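Local coordinates for epimerase domain-containing protein (Bacillus cereus HuA2-4, PDB 6ZLK), which interconverts UDP-glucuronic acid and UDP-galacturonic acid, inverting the configuration at C4 of the sugar with the help of a bound NAD, at residues Met1-Thr6 with Ser24-Val29; Lys70-Ile75 with Glu111-Ile116; Arg213-Ile218 with Ala248-Ile253. All coordinates share one frame; numbering follows the deposited sequence.

Interaction 1: Met1-Thr6 with Ser24-Val29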
loop_
_atom_site.group_PDB
_atom_site.type_symbol
_atom_site.label_atom_id
_atom_site.label_comp_id
_atom_site.label_asym_id
_atom_site.label_seq_id
_atom_site.Cartn_x
_atom_site.Cartn_y
_atom_site.Cartn_z
ATOM N N MET A 1 -16.984 -17.043 23.416
ATOM C CA MET A 1 -15.958 -16.381 22.573
ATOM C C MET A 1 -16.248 -14.881 22.546
ATOM O O MET A 1 -17.447 -14.497 22.371
ATOM C CB MET A 1 -16.068 -16.930 21.156
ATOM C CG MET A 1 -15.133 -16.214 20.219
ATOM S SD MET A 1 -14.830 -17.258 18.864
ATOM C CE MET A 1 -13.657 -18.385 19.616
ATOM N N LYS A 2 -15.225 -14.059 22.672
ATOM C CA LYS A 2 -15.396 -12.600 22.701
ATOM C C LYS A 2 -14.784 -12.059 21.416
ATOM O O LYS A 2 -13.614 -12.307 21.123
ATOM C CB LYS A 2 -14.756 -11.924 23.905
ATOM C CG LYS A 2 -15.228 -10.488 24.108
ATOM C CD LYS A 2 -14.937 -9.864 25.453
ATOM C CE LYS A 2 -15.543 -8.494 25.519
ATOM N NZ LYS A 2 -15.572 -7.986 26.906
ATOM N N ILE A 3 -15.575 -11.304 20.693
ATOM C CA ILE A 3 -15.267 -10.891 19.312
ATOM C C ILE A 3 -15.319 -9.367 19.249
ATOM O O ILE A 3 -16.339 -8.746 19.597
ATOM C CB ILE A 3 -16.269 -11.533 18.345
ATOM C CG1 ILE A 3 -16.318 -13.061 18.477
ATOM C CG2 ILE A 3 -15.946 -11.097 16.932
ATOM C CD1 ILE A 3 -17.453 -13.660 17.781
ATOM N N LEU A 4 -14.269 -8.767 18.720
ATOM C CA LEU A 4 -14.222 -7.325 18.437
ATOM C C LEU A 4 -14.588 -7.136 16.983
ATOM O O LEU A 4 -13.968 -7.786 16.106
ATOM C CB LEU A 4 -12.828 -6.761 18.651
ATOM C CG LEU A 4 -12.652 -5.304 18.270
ATOM C CD1 LEU A 4 -13.490 -4.418 19.181
ATOM C CD2 LEU A 4 -11.184 -4.930 18.352
ATOM N N VAL A 5 -15.598 -6.322 16.693
ATOM C CA VAL A 5 -15.956 -5.954 15.309
ATOM C C VAL A 5 -15.636 -4.506 15.104
ATOM O O VAL A 5 -16.341 -3.659 15.730
ATOM C CB VAL A 5 -17.424 -6.221 14.963
ATOM C CG1 VAL A 5 -17.715 -5.792 13.544
ATOM C CG2 VAL A 5 -17.771 -7.692 15.169
ATOM N N THR A 6 -14.628 -4.189 14.336
ATOM C CA THR A 6 -14.351 -2.761 14.036
ATOM C C THR A 6 -15.288 -2.355 12.915
ATOM O O THR A 6 -15.591 -3.187 12.019
ATOM C CB THR A 6 -12.896 -2.475 13.695
ATOM O OG1 THR A 6 -12.625 -2.990 12.383
ATOM C CG2 THR A 6 -11.949 -3.087 14.706
ATOM N N SER A 24 -25.672 -17.765 21.227
ATOM C CA SER A 24 -25.661 -17.342 22.644
ATOM C C SER A 24 -24.262 -17.446 23.239
ATOM O O SER A 24 -24.039 -16.848 24.273
ATOM C CB SER A 24 -26.664 -18.152 23.443
ATOM O OG SER A 24 -26.254 -19.496 23.364
ATOM N N ALA A 25 -23.346 -18.192 22.644
ATOM C CA ALA A 25 -21.977 -18.322 23.156
ATOM C C ALA A 25 -21.148 -17.066 22.843
ATOM O O ALA A 25 -20.089 -16.881 23.465
ATOM C CB ALA A 25 -21.328 -19.533 22.586
ATOM N N TYR A 26 -21.558 -16.270 21.872
ATOM C CA TYR A 26 -20.700 -15.173 21.385
ATOM C C TYR A 26 -21.021 -13.892 22.133
ATOM O O TYR A 26 -22.192 -13.519 22.318
ATOM C CB TYR A 26 -20.845 -14.939 19.885
ATOM C CG TYR A 26 -20.389 -16.078 19.034
ATOM C CD1 TYR A 26 -19.577 -17.080 19.552
ATOM C CD2 TYR A 26 -20.736 -16.146 17.711
ATOM C CE1 TYR A 26 -19.106 -18.099 18.728
ATOM C CE2 TYR A 26 -20.295 -17.169 16.883
ATOM C CZ TYR A 26 -19.452 -18.137 17.399
ATOM O OH TYR A 26 -18.987 -19.167 16.598
ATOM N N HIS A 27 -19.966 -13.183 22.479
ATOM C CA HIS A 27 -20.045 -11.810 23.003
ATOM C C HIS A 27 -19.365 -10.914 21.977
ATOM O O HIS A 27 -18.307 -11.288 21.459
ATOM C CB HIS A 27 -19.361 -11.714 24.347
ATOM C CG HIS A 27 -20.054 -12.499 25.389
ATOM N ND1 HIS A 27 -20.639 -11.922 26.475
ATOM C CD2 HIS A 27 -20.254 -13.827 25.502
ATOM C CE1 HIS A 27 -21.146 -12.901 27.237
ATOM N NE2 HIS A 27 -20.955 -14.059 26.654
ATOM N N VAL A 28 -19.908 -9.739 21.762
ATOM C CA VAL A 28 -19.398 -8.866 20.682
ATOM C C VAL A 28 -19.166 -7.476 21.243
ATOM O O VAL A 28 -20.042 -6.937 21.986
ATOM C CB VAL A 28 -20.392 -8.794 19.523
ATOM C CG1 VAL A 28 -19.936 -7.821 18.450
ATOM C CG2 VAL A 28 -20.614 -10.171 18.935
ATOM N N VAL A 29 -18.026 -6.914 20.906
ATOM C CA VAL A 29 -17.676 -5.496 21.162
ATOM C C VAL A 29 -17.582 -4.821 19.794
ATOM O O VAL A 29 -16.835 -5.329 18.935
ATOM C CB VAL A 29 -16.349 -5.337 21.919
ATOM C CG1 VAL A 29 -16.096 -3.863 22.141
ATOM C CG2 VAL A 29 -16.319 -6.102 23.208
#
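Ile3 and Tyr26 meet where two neighbouring parallel strands begin. CB of Ile3 stands 3.7 Å from His27 O, and CG1 passes the same oxygen at a slightly greater distance. With CG1 held beside the backbone N (chi1 -55°), CD1 is carried over one face of the Tyr26 ring, near its rim, and makes a CH-pi contact 4.3 Å from the centroid. Isoleucine suits this buried strand position because it is apolar and beta-branched, and its long arm reaches the ring. Met1 approaches the same ring obliquely, SD lying 5.1 Å from the centroid in a Met-aromatic contact, while Tyr26 OH bonds to Glu230. The backbone N and O of Ile3 are both bonded to the neighbouring strand: N gives a bond to His27 O (2.8 Å), and O receives one from Val29 N (2.8 Å). Lys2, beside Val29 on the opposite face of the sheet, lays CE tightly against Val29 CG2 at 3.4 Å and sends NZ on to Asp74. Val28, on the same face of the sheet as Ile3, packs on helix 11-21. Strand 2-6, that helix and strand 27-31 thus form the opening beta-alpha-beta crossover of an NAD-binding Rossmann fold.

Interaction 2: Lys70-Ile75 with Glu111-Ile116; sequences KLLQDI and EACKHI
Leu72 sets out toward segment 111-116, and its CD1 methyl touches two neighbouring side chains there. On one, Ala112 CB, it presses at 3.4 Å, closer than carbon atoms usually lie; the other is Cys113 SG at 3.8 Å. Chi1 (-78°) sets CG beside the backbone N, and chi2 (165°) then carries CD1 to Ala112 and Cys113. Alanine suits the spot because its single methyl lets the leucine pack close to the helix, and the modest thiol of Cys113 fills in alongside while also touching Leu118 and Ile169. Each segment holds a type I turn, Leu72 to Ile75 and Cys113 to Ile116, in the region where its helix runs out. In the Rossmann fold such turns lead from the helices covering the sheet back into its parallel strands, here 77-80 and 120-126. Ile116, at the end of its turn, faces back toward the other segment. Its CG1 sits between the backbone N and the carbonyl carbon (chi1 67°), and CD1 lands 3.9 Å from Leu72 CB and 3.6 Å from Leu72 O. That oxygen, though covered by a methyl, accepts a bond from Ile75 N (3.1 Å) inside its own turn. No hydrogen bond crosses between the segments; next to Ala112, Glu111 bonds to Tyr163 and to Gly92 of the second subunit.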
loop_
_atom_site.group_PDB
_atom_site.type_symbol
_atom_site.label_atom_id
_atom_site.label_comp_id
_atom_site.label_asym_id
_atom_site.label_seq_id
_atom_site.Cartn_x
_atom_site.Cartn_y
_atom_site.Cartn_z
ATOM N N LYS A 70 -6.228 -1.979 26.393
ATOM C CA LYS A 70 -7.503 -2.168 27.134
ATOM C C LYS A 70 -8.543 -2.866 26.254
ATOM O O LYS A 70 -9.212 -3.797 26.746
ATOM N N LEU A 71 -8.731 -2.417 25.014
ATOM C CA LEU A 71 -9.807 -2.932 24.141
ATOM C C LEU A 71 -9.578 -4.423 23.890
ATOM O O LEU A 71 -10.578 -5.175 23.849
ATOM C CB LEU A 71 -9.793 -2.154 22.830
ATOM C CG LEU A 71 -10.932 -2.467 21.872
ATOM C CD1 LEU A 71 -12.263 -2.146 22.528
ATOM C CD2 LEU A 71 -10.754 -1.699 20.589
ATOM N N LEU A 72 -8.336 -4.839 23.687
ATOM C CA LEU A 72 -8.089 -6.184 23.121
ATOM C C LEU A 72 -7.808 -7.222 24.216
ATOM O O LEU A 72 -7.644 -8.388 23.878
ATOM C CB LEU A 72 -6.911 -6.074 22.145
ATOM C CG LEU A 72 -7.246 -5.482 20.774
ATOM C CD1 LEU A 72 -5.978 -5.097 20.045
ATOM C CD2 LEU A 72 -8.048 -6.496 19.960
ATOM N N GLN A 73 -7.687 -6.821 25.478
ATOM C CA GLN A 73 -7.145 -7.718 26.544
ATOM C C GLN A 73 -7.966 -9.021 26.651
ATOM O O GLN A 73 -7.345 -10.074 26.933
ATOM C CB GLN A 73 -7.064 -6.971 27.882
ATOM C CG GLN A 73 -8.420 -6.580 28.464
ATOM C CD GLN A 73 -8.340 -5.460 29.483
ATOM O OE1 GLN A 73 -7.310 -5.237 30.122
ATOM N NE2 GLN A 73 -9.437 -4.737 29.648
ATOM N N ASP A 74 -9.293 -8.983 26.477
ATOM C CA ASP A 74 -10.155 -10.180 26.623
ATOM C C ASP A 74 -10.740 -10.639 25.263
ATOM O O ASP A 74 -11.696 -11.439 25.254
ATOM C CB ASP A 74 -11.220 -9.909 27.688
ATOM C CG ASP A 74 -12.094 -8.717 27.320
ATOM O OD1 ASP A 74 -11.753 -8.034 26.289
ATOM O OD2 ASP A 74 -13.108 -8.461 28.055
ATOM N N ILE A 75 -10.171 -10.203 24.136
ATOM C CA ILE A 75 -10.705 -10.514 22.786
ATOM C C ILE A 75 -10.092 -11.805 22.249
ATOM O O ILE A 75 -8.840 -11.955 22.338
ATOM C CB ILE A 75 -10.437 -9.349 21.833
ATOM C CG1 ILE A 75 -11.121 -8.091 22.350
ATOM C CG2 ILE A 75 -10.819 -9.734 20.423
ATOM C CD1 ILE A 75 -12.615 -8.207 22.417
ATOM N N GLU A 111 -0.308 -4.037 15.632
ATOM C CA GLU A 111 0.712 -3.819 16.701
ATOM C C GLU A 111 0.111 -4.247 18.042
ATOM O O GLU A 111 0.797 -4.876 18.855
ATOM C CB GLU A 111 1.132 -2.354 16.734
ATOM C CG GLU A 111 2.142 -1.955 15.669
ATOM C CD GLU A 111 3.583 -2.325 15.993
ATOM O OE1 GLU A 111 3.892 -2.436 17.182
ATOM O OE2 GLU A 111 4.375 -2.476 15.051
ATOM N N ALA A 112 -1.137 -3.885 18.305
ATOM C CA ALA A 112 -1.770 -4.149 19.610
ATOM C C ALA A 112 -1.966 -5.652 19.761
ATOM O O ALA A 112 -1.912 -6.178 20.873
ATOM C CB ALA A 112 -3.063 -3.383 19.711
ATOM N N CYS A 113 -2.115 -6.366 18.647
ATOM C CA CYS A 113 -2.380 -7.821 18.663
ATOM C C CYS A 113 -1.098 -8.639 18.895
ATOM O O CYS A 113 -1.215 -9.848 19.210
ATOM C CB CYS A 113 -3.108 -8.250 17.402
ATOM S SG CYS A 113 -4.826 -7.670 17.429
ATOM N N LYS A 114 0.076 -8.031 18.797
ATOM C CA LYS A 114 1.359 -8.690 19.198
ATOM C C LYS A 114 1.295 -9.113 20.680
ATOM O O LYS A 114 1.930 -10.133 21.017
ATOM C CB LYS A 114 2.545 -7.742 19.031
ATOM C CG LYS A 114 2.868 -7.346 17.605
ATOM C CD LYS A 114 3.968 -6.282 17.458
ATOM C CE LYS A 114 5.324 -6.731 17.955
ATOM N NZ LYS A 114 6.227 -5.571 18.168
ATOM N N HIS A 115 0.606 -8.346 21.534
ATOM C CA HIS A 115 0.628 -8.459 23.024
ATOM C C HIS A 115 -0.533 -9.312 23.542
ATOM O O HIS A 115 -0.801 -9.243 24.761
ATOM C CB HIS A 115 0.577 -7.066 23.688
ATOM C CG HIS A 115 1.643 -6.169 23.172
ATOM N ND1 HIS A 115 1.364 -5.096 22.346
ATOM C CD2 HIS A 115 2.992 -6.252 23.264
ATOM C CE1 HIS A 115 2.491 -4.526 21.985
ATOM N NE2 HIS A 115 3.509 -5.213 22.537
ATOM N N ILE A 116 -1.219 -10.059 22.677
ATOM C CA ILE A 116 -2.330 -10.952 23.101
ATOM C C ILE A 116 -2.217 -12.251 22.320
ATOM O O ILE A 116 -1.294 -12.342 21.498
ATOM C CB ILE A 116 -3.680 -10.253 22.931
ATOM C CG1 ILE A 116 -4.028 -9.992 21.468
ATOM C CG2 ILE A 116 -3.715 -8.966 23.738
ATOM C CD1 ILE A 116 -5.462 -9.602 21.271
#

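Interaction 3: Arg213-Ile218 with Ala248-Ile253. With UGB ((2S,3R,4S,5R,6R)-6-[[[(2R,3S,4R,5R)-5-(2,4-dioxopyrimidin-1-yl)-3,4-dihydroxy-oxolan-2-yl]methoxy-hydroxy-phosphoryl]oxy-hydroxy-phosphoryl]oxy-3,4,5-trihydroxy-oxane-2-carboxylic acid), chain G.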
loop_
_atom_site.group_PDB
_atom_site.type_symbol
_atom_site.label_atom_id
_atom_site.label_comp_id
_atom_site.label_asym_id
_atom_site.label_seq_id
_atom_site.Cartn_x
_atom_site.Cartn_y
_atom_site.Cartn_z
ATOM N N ARG A 213 -20.461 -6.596 -12.268
ATOM C CA ARG A 213 -19.898 -6.889 -10.957
ATOM C C ARG A 213 -20.401 -8.253 -10.488
ATOM O O ARG A 213 -21.510 -8.700 -10.854
ATOM C CB ARG A 213 -20.344 -5.885 -9.881
ATOM C CG ARG A 213 -19.890 -4.453 -10.096
ATOM C CD ARG A 213 -18.387 -4.344 -9.929
ATOM N NE ARG A 213 -17.871 -2.967 -10.083
ATOM C CZ ARG A 213 -17.322 -2.462 -11.193
ATOM N NH1 ARG A 213 -17.275 -3.164 -12.314
ATOM N NH2 ARG A 213 -16.759 -1.250 -11.165
ATOM N N ASP A 214 -19.583 -8.839 -9.658
ATOM C CA ASP A 214 -19.935 -10.059 -8.896
ATOM C C ASP A 214 -20.642 -9.624 -7.620
ATOM O O ASP A 214 -20.079 -9.706 -6.533
ATOM C CB ASP A 214 -18.656 -10.796 -8.545
ATOM C CG ASP A 214 -18.974 -12.204 -8.125
ATOM O OD1 ASP A 214 -20.167 -12.463 -7.792
ATOM O OD2 ASP A 214 -18.045 -13.044 -8.248
ATOM N N PHE A 215 -21.870 -9.219 -7.765
ATOM C CA PHE A 215 -22.630 -8.656 -6.646
ATOM C C PHE A 215 -22.886 -9.745 -5.616
ATOM O O PHE A 215 -23.322 -10.856 -5.952
ATOM C CB PHE A 215 -23.956 -8.180 -7.180
ATOM C CG PHE A 215 -23.849 -6.983 -8.086
ATOM C CD1 PHE A 215 -23.422 -5.755 -7.602
ATOM C CD2 PHE A 215 -24.150 -7.108 -9.434
ATOM C CE1 PHE A 215 -23.340 -4.644 -8.432
ATOM C CE2 PHE A 215 -24.069 -5.997 -10.273
ATOM C CZ PHE A 215 -23.672 -4.771 -9.766
ATOM N N THR A 216 -22.592 -9.431 -4.376
ATOM C CA THR A 216 -22.677 -10.374 -3.247
ATOM C C THR A 216 -23.817 -9.913 -2.338
ATOM O O THR A 216 -23.709 -8.899 -1.686
ATOM C CB THR A 216 -21.371 -10.550 -2.483
ATOM O OG1 THR A 216 -20.306 -10.798 -3.420
ATOM C CG2 THR A 216 -21.505 -11.652 -1.452
ATOM N N TYR A 217 -24.855 -10.723 -2.219
ATOM C CA TYR A 217 -25.962 -10.371 -1.313
ATOM C C TYR A 217 -25.432 -10.420 0.117
ATOM O O TYR A 217 -24.631 -11.287 0.522
ATOM C CB TYR A 217 -27.156 -11.325 -1.445
ATOM C CG TYR A 217 -28.299 -10.847 -0.597
ATOM C CD1 TYR A 217 -28.957 -9.671 -0.957
ATOM C CD2 TYR A 217 -28.789 -11.586 0.463
ATOM C CE1 TYR A 217 -29.987 -9.164 -0.179
ATOM C CE2 TYR A 217 -29.831 -11.104 1.236
ATOM C CZ TYR A 217 -30.467 -9.937 0.865
ATOM O OH TYR A 217 -31.463 -9.427 1.654
ATOM N N ILE A 218 -25.871 -9.455 0.917
ATOM C CA ILE A 218 -25.343 -9.264 2.279
ATOM C C ILE A 218 -25.432 -10.559 3.095
ATOM O O ILE A 218 -24.471 -10.867 3.807
ATOM C CB ILE A 218 -26.066 -8.095 2.954
ATOM C CG1 ILE A 218 -25.529 -7.853 4.358
ATOM C CG2 ILE A 218 -27.589 -8.298 2.973
ATOM C CD1 ILE A 218 -24.054 -7.509 4.484
ATOM N N ALA A 248 -23.770 -9.556 -12.912
ATOM C CA ALA A 248 -24.719 -8.838 -13.776
ATOM C C ALA A 248 -24.135 -7.477 -14.164
ATOM O O ALA A 248 -23.284 -6.937 -13.422
ATOM C CB ALA A 248 -26.057 -8.648 -13.090
ATOM N N SER A 249 -24.660 -6.896 -15.237
ATOM C CA SER A 249 -24.334 -5.492 -15.590
ATOM C C SER A 249 -25.258 -4.537 -14.812
ATOM O O SER A 249 -26.333 -4.944 -14.362
ATOM C CB SER A 249 -24.406 -5.266 -17.062
ATOM O OG SER A 249 -25.760 -5.329 -17.508
ATOM N N ILE A 250 -24.940 -3.243 -14.854
ATOM C CA ILE A 250 -25.821 -2.228 -14.283
ATOM C C ILE A 250 -27.095 -2.154 -15.116
ATOM O O ILE A 250 -28.202 -2.016 -14.520
ATOM C CB ILE A 250 -25.083 -0.899 -14.160
ATOM C CG1 ILE A 250 -24.028 -1.019 -13.070
ATOM C CG2 ILE A 250 -26.039 0.244 -13.967
ATOM C CD1 ILE A 250 -24.612 -1.106 -11.674
ATOM N N LEU A 251 -27.013 -2.330 -16.424
ATOM C CA LEU A 251 -28.238 -2.325 -17.252
ATOM C C LEU A 251 -29.113 -3.524 -16.888
ATOM O O LEU A 251 -30.366 -3.370 -16.884
ATOM C CB LEU A 251 -27.855 -2.352 -18.721
ATOM C CG LEU A 251 -27.216 -1.069 -19.241
ATOM C CD1 LEU A 251 -26.786 -1.287 -20.675
ATOM C CD2 LEU A 251 -28.116 0.130 -19.100
ATOM N N ASP A 252 -28.519 -4.677 -16.628
ATOM C CA ASP A 252 -29.272 -5.905 -16.268
ATOM C C ASP A 252 -30.021 -5.623 -14.965
ATOM O O ASP A 252 -31.199 -5.992 -14.880
ATOM C CB ASP A 252 -28.351 -7.106 -16.022
ATOM C CG ASP A 252 -27.623 -7.698 -17.207
ATOM O OD1 ASP A 252 -28.140 -7.483 -18.331
ATOM O OD2 ASP A 252 -26.503 -8.342 -16.977
ATOM N N ILE A 253 -29.348 -5.020 -13.985
ATOM C CA ILE A 253 -29.911 -4.715 -12.650
ATOM C C ILE A 253 -31.101 -3.783 -12.842
ATOM O O ILE A 253 -32.168 -4.000 -12.200
ATOM C CB ILE A 253 -28.819 -4.125 -11.737
ATOM C CG1 ILE A 253 -27.724 -5.142 -11.410
ATOM C CG2 ILE A 253 -29.429 -3.544 -10.472
ATOM C CD1 ILE A 253 -28.152 -6.325 -10.646
HETATM N N1 UGB G . -22.612 3.121 -10.584
HETATM C C2 UGB G . -23.521 3.682 -11.463
HETATM O O2 UGB G . -23.624 3.340 -12.636
HETATM N N3 UGB G . -24.317 4.644 -10.909
HETATM C C4 UGB G . -24.289 5.105 -9.608
HETATM O O4 UGB G . -25.069 5.995 -9.272
HETATM C C5 UGB G . -23.303 4.486 -8.768
HETATM C C6 UGB G . -22.514 3.537 -9.282
HETATM P PA UGB G . -21.072 0.188 -6.463
HETATM P PB UGB G . -18.329 -0.798 -6.610
HETATM O "O'P" UGB G . -16.996 0.949 -1.872
HETATM O "O'Q" UGB G . -16.791 -0.719 -0.619
HETATM C "C1'" UGB G . -16.176 -1.358 -5.254
HETATM O O1A UGB G . -22.300 -0.641 -6.324
HETATM O O1B UGB G . -17.814 0.598 -6.493
HETATM C C1D UGB G . -21.758 2.044 -11.092
HETATM C "C2'" UGB G . -15.558 -2.735 -5.113
HETATM O "O2'" UGB G . -15.844 -3.497 -6.286
HETATM O O2A UGB G . -20.941 1.471 -5.729
HETATM O O2B UGB G . -18.268 -1.517 -7.906
HETATM C C2D UGB G . -20.319 2.198 -10.618
HETATM O O2D UGB G . -19.677 3.121 -11.476
HETATM C "C3'" UGB G . -16.130 -3.393 -3.876
HETATM O "O3'" UGB G . -15.532 -4.684 -3.705
HETATM O O3A UGB G . -19.835 -0.749 -6.076
HETATM O O3B UGB G . -17.552 -1.643 -5.499
HETATM C C3D UGB G . -19.831 0.749 -10.707
HETATM O O3D UGB G . -19.400 0.448 -12.026
HETATM C "C4'" UGB G . -15.948 -2.461 -2.675
HETATM O "O4'" UGB G . -14.568 -2.126 -2.483
HETATM C C4D UGB G . -21.081 -0.071 -10.352
HETATM O O4D UGB G . -22.205 0.819 -10.557
HETATM C "C5'" UGB G . -16.712 -1.165 -2.956
HETATM O "O5'" UGB G . -16.043 -0.570 -4.070
HETATM C C5D UGB G . -21.122 -0.620 -8.951
HETATM O O5D UGB G . -20.814 0.444 -8.027
HETATM C "C6'" UGB G . -16.825 -0.240 -1.732
#
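Arg213 NE gives a short, nearly straight hydrogen bond to the phosphate oxygen O2B of UGB, 2.6 Å long with an angle of 170° at the hydrogen. O2B lies at the edge of the guanidinium, in its plane, whereas the ribose oxygen O3D of UGB sits 3.2 Å above that plane, over one face toward the rim. A bend at chi2 (-68°) turns the long chain away from Ala248 and toward the nucleotide. NH1 is held by Pro277 O, a second tether that helps fix the rotation of the flat group. When UDP-glucuronic acid occupies the site instead, NE bonds to its diphosphate oxygen O1B.

The backbone of Arg213 is fixed in turn by an antiparallel hydrogen-bonded pair: its N reaches Ala248 O at 3.1 Å, and Ala248 N returns a bond to Arg213 O at 3.2 Å. Directly after Ala248 the chain enters helix 250-261 through a capping box, in which Ser249 N binds Asp252 OD2 (2.9 Å) and Asp252 N binds Ser249 OG (3.0 Å). Serine and aspartate suit these positions because their short side chains satisfy amides at the start of the helix.

Phe215 packs against the second segment. CB of Arg213 stands over the centre of one ring face, CE2 lies 3.9 Å from Ile253 CG1, and CD1 of Ile250 meets the ring's edge. Ile250 CD1 also comes within 3.3 Å of UGB O4D, so this methyl spans core and ligand.

The chemistry is therefore divided: a cationic side chain, fastened at backbone and tip, would lend positive charge to the diphosphate, while an apolar neighbour shapes the ribose side, consistent with a site that grips the UDP part whichever sugar epimer it carries.

Interactions 1 and 2 are neighbours on one side of the chain's centre: Lys2 NZ forms a salt bridge to Asp74 OD2 (2.8 Å), and Leu4 packs on Leu71 and Leu72, so strand 2-6 serves both. Their chemistry still differs. Interaction 1 joins two adjacent parallel strands within one sheet, held by backbone bonds and partly exposed at its start, whereas interaction 2 is buried and wholly apolar between helix ends. Interaction 3 lies on the opposite side of the centre, about 31 Å from interaction 1 (centre to centre), yet both reach the same large sheet. Buried like interaction 2, it is distinguished from the other two by direct contact with the UDP-sugar.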